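Local coordinates for antigen MTB48, Mycobacterial protein (Mycobacterium smegmatis, PDB 4WJ1) that is a substrate of the ESX-1 type VII secretion system, binds copies of itself and probably takes part in DNA conjugation in the recipient strain, at residues 170-180 with 196-207. Sequence-based numbering, arbitrary orientation.
Sequences LEGHGRHFANP and QRRLSTWWADMG
Where Gly-174 faces Ser-200 and Trp-203, the helical segments 170-178 and 196-207 run almost exactly antiparallel (178°), their axes 7.4 Å apart at closest approach. The CA of Gly-174 lies 4.2 Å from that of Ser-200. It also rests 3.6 Å from Trp-203 CB. Small residues on the backbone line thus show how helices approach closely while large ones interlock beside them. Trp-203 is a knob in the hole formed by Leu-170, His-173, Gly-174 and Phe-177. His-173 brings its CD2 edge onto the indole face, 3.5 Å from Trp-203 CE2, an approach set by a chi1 of -172° that turns CG away from the backbone N. The pair is T-shaped, with planes at 82°; Trp-202 covers the opposite face of the indole. The pairing joins consecutive helices of the PPE domain, 154-178 and 187-230, as a helical hairpin. Phe-177 is the reciprocal knob among Gln-196, Leu-199, Ser-200 and Trp-203: its ring slides past the indole with little overlap, while Leu-199 CD2 makes a CH-pi contact over one face, 3.9 Å from the centroid. Ser-200 OG gives a weak hydrogen bond to Gly-174 O. At the partly exposed Glu-171, one water bridges its OE2, which also bonds Gln-167, to Ala-204 O.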
# COMPACT_ATOMS: atom_id res chain seq x y z
N LEU A 170 4.96 2.37 7.01
CA LEU A 170 3.68 1.79 7.36
C LEU A 170 3.77 0.93 8.62
O LEU A 170 2.87 0.96 9.44
CB LEU A 170 3.13 0.96 6.20
CG LEU A 170 2.75 1.83 5.00
CD1 LEU A 170 1.96 1.03 3.99
CD2 LEU A 170 2.02 3.10 5.42
N GLU A 171 4.86 0.20 8.78
CA GLU A 171 5.08 -0.53 10.03
C GLU A 171 5.11 0.45 11.20
O GLU A 171 4.50 0.21 12.25
CB GLU A 171 6.38 -1.31 9.98
CG GLU A 171 6.37 -2.39 8.93
CD GLU A 171 7.71 -3.07 8.82
OE1 GLU A 171 8.71 -2.46 9.25
OE2 GLU A 171 7.74 -4.21 8.30
N GLY A 172 5.81 1.56 11.01
CA GLY A 172 5.86 2.60 12.02
C GLY A 172 4.48 3.17 12.26
O GLY A 172 4.06 3.40 13.40
N HIS A 173 3.76 3.39 11.17
CA HIS A 173 2.44 3.99 11.27
C HIS A 173 1.50 3.08 12.07
O HIS A 173 0.66 3.57 12.79
CB HIS A 173 1.88 4.24 9.87
CG HIS A 173 0.60 5.03 9.88
ND1 HIS A 173 0.52 6.31 10.38
CD2 HIS A 173 -0.64 4.70 9.47
CE1 HIS A 173 -0.72 6.75 10.25
NE2 HIS A 173 -1.45 5.80 9.71
N GLY A 174 1.67 1.77 11.92
CA GLY A 174 0.85 0.81 12.65
C GLY A 174 0.97 0.99 14.15
O GLY A 174 0.02 0.77 14.88
N ARG A 175 2.15 1.41 14.61
CA ARG A 175 2.41 1.47 16.04
C ARG A 175 1.61 2.57 16.73
O ARG A 175 1.49 2.56 17.95
CB ARG A 175 3.90 1.66 16.30
CG ARG A 175 4.75 0.51 15.77
CD ARG A 175 6.23 0.66 16.10
NE ARG A 175 7.03 -0.33 15.38
CZ ARG A 175 7.82 -0.07 14.34
NH1 ARG A 175 7.95 1.16 13.89
NH2 ARG A 175 8.50 -1.05 13.76
N HIS A 176 1.06 3.51 15.96
CA HIS A 176 0.20 4.54 16.55
C HIS A 176 -1.06 3.92 17.13
O HIS A 176 -1.75 4.54 17.95
CB HIS A 176 -0.19 5.62 15.52
CG HIS A 176 0.95 6.50 15.10
ND1 HIS A 176 1.52 7.43 15.93
CD2 HIS A 176 1.62 6.58 13.92
CE1 HIS A 176 2.50 8.05 15.29
NE2 HIS A 176 2.59 7.55 14.08
N PHE A 177 -1.37 2.70 16.70
CA PHE A 177 -2.63 2.07 17.02
C PHE A 177 -2.45 0.94 18.02
O PHE A 177 -3.39 0.56 18.70
CB PHE A 177 -3.30 1.53 15.75
CG PHE A 177 -3.53 2.58 14.72
CD1 PHE A 177 -4.69 3.33 14.74
CD2 PHE A 177 -2.56 2.87 13.77
CE1 PHE A 177 -4.88 4.34 13.80
CE2 PHE A 177 -2.75 3.87 12.83
CZ PHE A 177 -3.92 4.60 12.85
N ALA A 178 -1.23 0.43 18.12
CA ALA A 178 -1.00 -0.83 18.82
C ALA A 178 -1.29 -0.77 20.32
O ALA A 178 -1.67 -1.76 20.92
CB ALA A 178 0.41 -1.29 18.60
N ASN A 179 -1.09 0.40 20.93
CA ASN A 179 -1.17 0.54 22.37
C ASN A 179 -2.56 0.98 22.79
O ASN A 179 -3.11 1.91 22.23
CB ASN A 179 -0.12 1.54 22.86
CG ASN A 179 -0.28 2.93 22.20
OD1 ASN A 179 -0.40 3.06 20.97
ND2 ASN A 179 -0.28 3.97 23.03
N PRO A 180 -3.15 0.30 23.79
CA PRO A 180 -4.43 0.73 24.34
C PRO A 180 -4.33 2.05 25.09
O PRO A 180 -3.30 2.29 25.71
CB PRO A 180 -4.79 -0.40 25.33
CG PRO A 180 -3.99 -1.58 24.87
CD PRO A 180 -2.73 -1.02 24.29
N GLN A 196 -8.00 -1.90 17.53
CA GLN A 196 -6.74 -1.24 17.30
C GLN A 196 -5.67 -2.24 16.93
O GLN A 196 -4.86 -2.00 16.04
CB GLN A 196 -6.33 -0.46 18.53
CG GLN A 196 -7.15 0.77 18.77
CD GLN A 196 -6.75 1.44 20.06
OE1 GLN A 196 -5.57 1.45 20.41
NE2 GLN A 196 -7.72 1.95 20.80
N ARG A 197 -5.66 -3.38 17.62
CA ARG A 197 -4.69 -4.41 17.30
C ARG A 197 -4.87 -4.88 15.86
O ARG A 197 -3.90 -5.15 15.16
CB ARG A 197 -4.81 -5.58 18.26
CG ARG A 197 -3.71 -6.61 18.08
CD ARG A 197 -4.10 -7.97 18.66
NE ARG A 197 -5.34 -8.50 18.08
CZ ARG A 197 -5.47 -8.93 16.83
NH1 ARG A 197 -4.44 -8.90 15.97
NH2 ARG A 197 -6.64 -9.40 16.43
N ARG A 198 -6.12 -4.96 15.42
CA ARG A 198 -6.39 -5.38 14.06
C ARG A 198 -5.84 -4.37 13.08
O ARG A 198 -5.18 -4.74 12.11
CB ARG A 198 -7.88 -5.56 13.83
CG ARG A 198 -8.46 -6.75 14.56
CD ARG A 198 -9.82 -7.13 14.03
NE ARG A 198 -10.49 -8.04 14.95
CZ ARG A 198 -11.36 -7.62 15.87
NH1 ARG A 198 -11.65 -6.32 15.94
NH2 ARG A 198 -11.94 -8.50 16.69
N LEU A 199 -6.11 -3.09 13.34
CA LEU A 199 -5.74 -2.03 12.43
C LEU A 199 -4.23 -1.86 12.41
O LEU A 199 -3.61 -1.73 11.35
CB LEU A 199 -6.42 -0.72 12.80
CG LEU A 199 -6.05 0.44 11.88
CD1 LEU A 199 -6.30 0.06 10.43
CD2 LEU A 199 -6.81 1.71 12.26
N SER A 200 -3.65 -1.90 13.61
CA SER A 200 -2.20 -1.86 13.77
C SER A 200 -1.51 -3.01 13.04
O SER A 200 -0.50 -2.83 12.38
CB SER A 200 -1.85 -1.89 15.26
OG SER A 200 -0.56 -2.43 15.45
N THR A 201 -2.05 -4.21 13.16
CA THR A 201 -1.46 -5.36 12.52
C THR A 201 -1.61 -5.27 11.01
O THR A 201 -0.75 -5.72 10.26
CB THR A 201 -2.09 -6.64 13.06
OG1 THR A 201 -1.47 -6.94 14.31
CG2 THR A 201 -1.89 -7.83 12.14
N TRP A 202 -2.70 -4.65 10.58
CA TRP A 202 -2.98 -4.56 9.16
C TRP A 202 -2.01 -3.58 8.49
O TRP A 202 -1.54 -3.82 7.39
CB TRP A 202 -4.43 -4.13 8.96
CG TRP A 202 -4.79 -3.85 7.55
CD1 TRP A 202 -5.25 -4.74 6.63
CD2 TRP A 202 -4.76 -2.58 6.90
NE1 TRP A 202 -5.50 -4.10 5.43
CE2 TRP A 202 -5.20 -2.77 5.58
CE3 TRP A 202 -4.40 -1.30 7.31
CZ2 TRP A 202 -5.30 -1.73 4.66
CZ3 TRP A 202 -4.49 -0.25 6.40
CH2 TRP A 202 -4.95 -0.48 5.09
N TRP A 203 -1.72 -2.49 9.18
CA TRP A 203 -0.76 -1.53 8.68
C TRP A 203 0.59 -2.21 8.46
O TRP A 203 1.24 -1.98 7.45
CB TRP A 203 -0.63 -0.35 9.62
CG TRP A 203 -1.64 0.71 9.35
CD1 TRP A 203 -2.55 1.21 10.23
CD2 TRP A 203 -1.85 1.41 8.11
NE1 TRP A 203 -3.31 2.18 9.62
CE2 TRP A 203 -2.91 2.33 8.32
CE3 TRP A 203 -1.24 1.36 6.85
CZ2 TRP A 203 -3.37 3.18 7.32
CZ3 TRP A 203 -1.72 2.20 5.85
CH2 TRP A 203 -2.77 3.10 6.09
N ALA A 204 1.00 -3.05 9.40
CA ALA A 204 2.23 -3.80 9.25
C ALA A 204 2.15 -4.72 8.03
O ALA A 204 3.14 -4.89 7.32
CB ALA A 204 2.52 -4.58 10.47
N ASP A 205 0.99 -5.31 7.79
CA ASP A 205 0.80 -6.12 6.59
C ASP A 205 0.91 -5.25 5.34
O ASP A 205 1.49 -5.65 4.34
CB ASP A 205 -0.55 -6.85 6.60
CG ASP A 205 -0.68 -7.81 7.78
OD1 ASP A 205 0.36 -8.12 8.40
OD2 ASP A 205 -1.82 -8.25 8.09
N MSE A 206 0.35 -4.05 5.42
CA MSE A 206 0.43 -3.12 4.32
C MSE A 206 1.90 -2.77 4.03
O MSE A 206 2.30 -2.65 2.88
CB MSE A 206 -0.40 -1.87 4.61
CG MSE A 206 -1.89 -2.11 4.48
SE MSE A 206 -2.38 -3.07 2.84
CE MSE A 206 -2.68 -4.84 3.62
N GLY A 207 2.69 -2.63 5.09
CA GLY A 207 4.13 -2.43 4.96
C GLY A 207 4.76 -3.60 4.22
O GLY A 207 5.54 -3.42 3.30
O HOH W 1 5.40 -5.76 8.10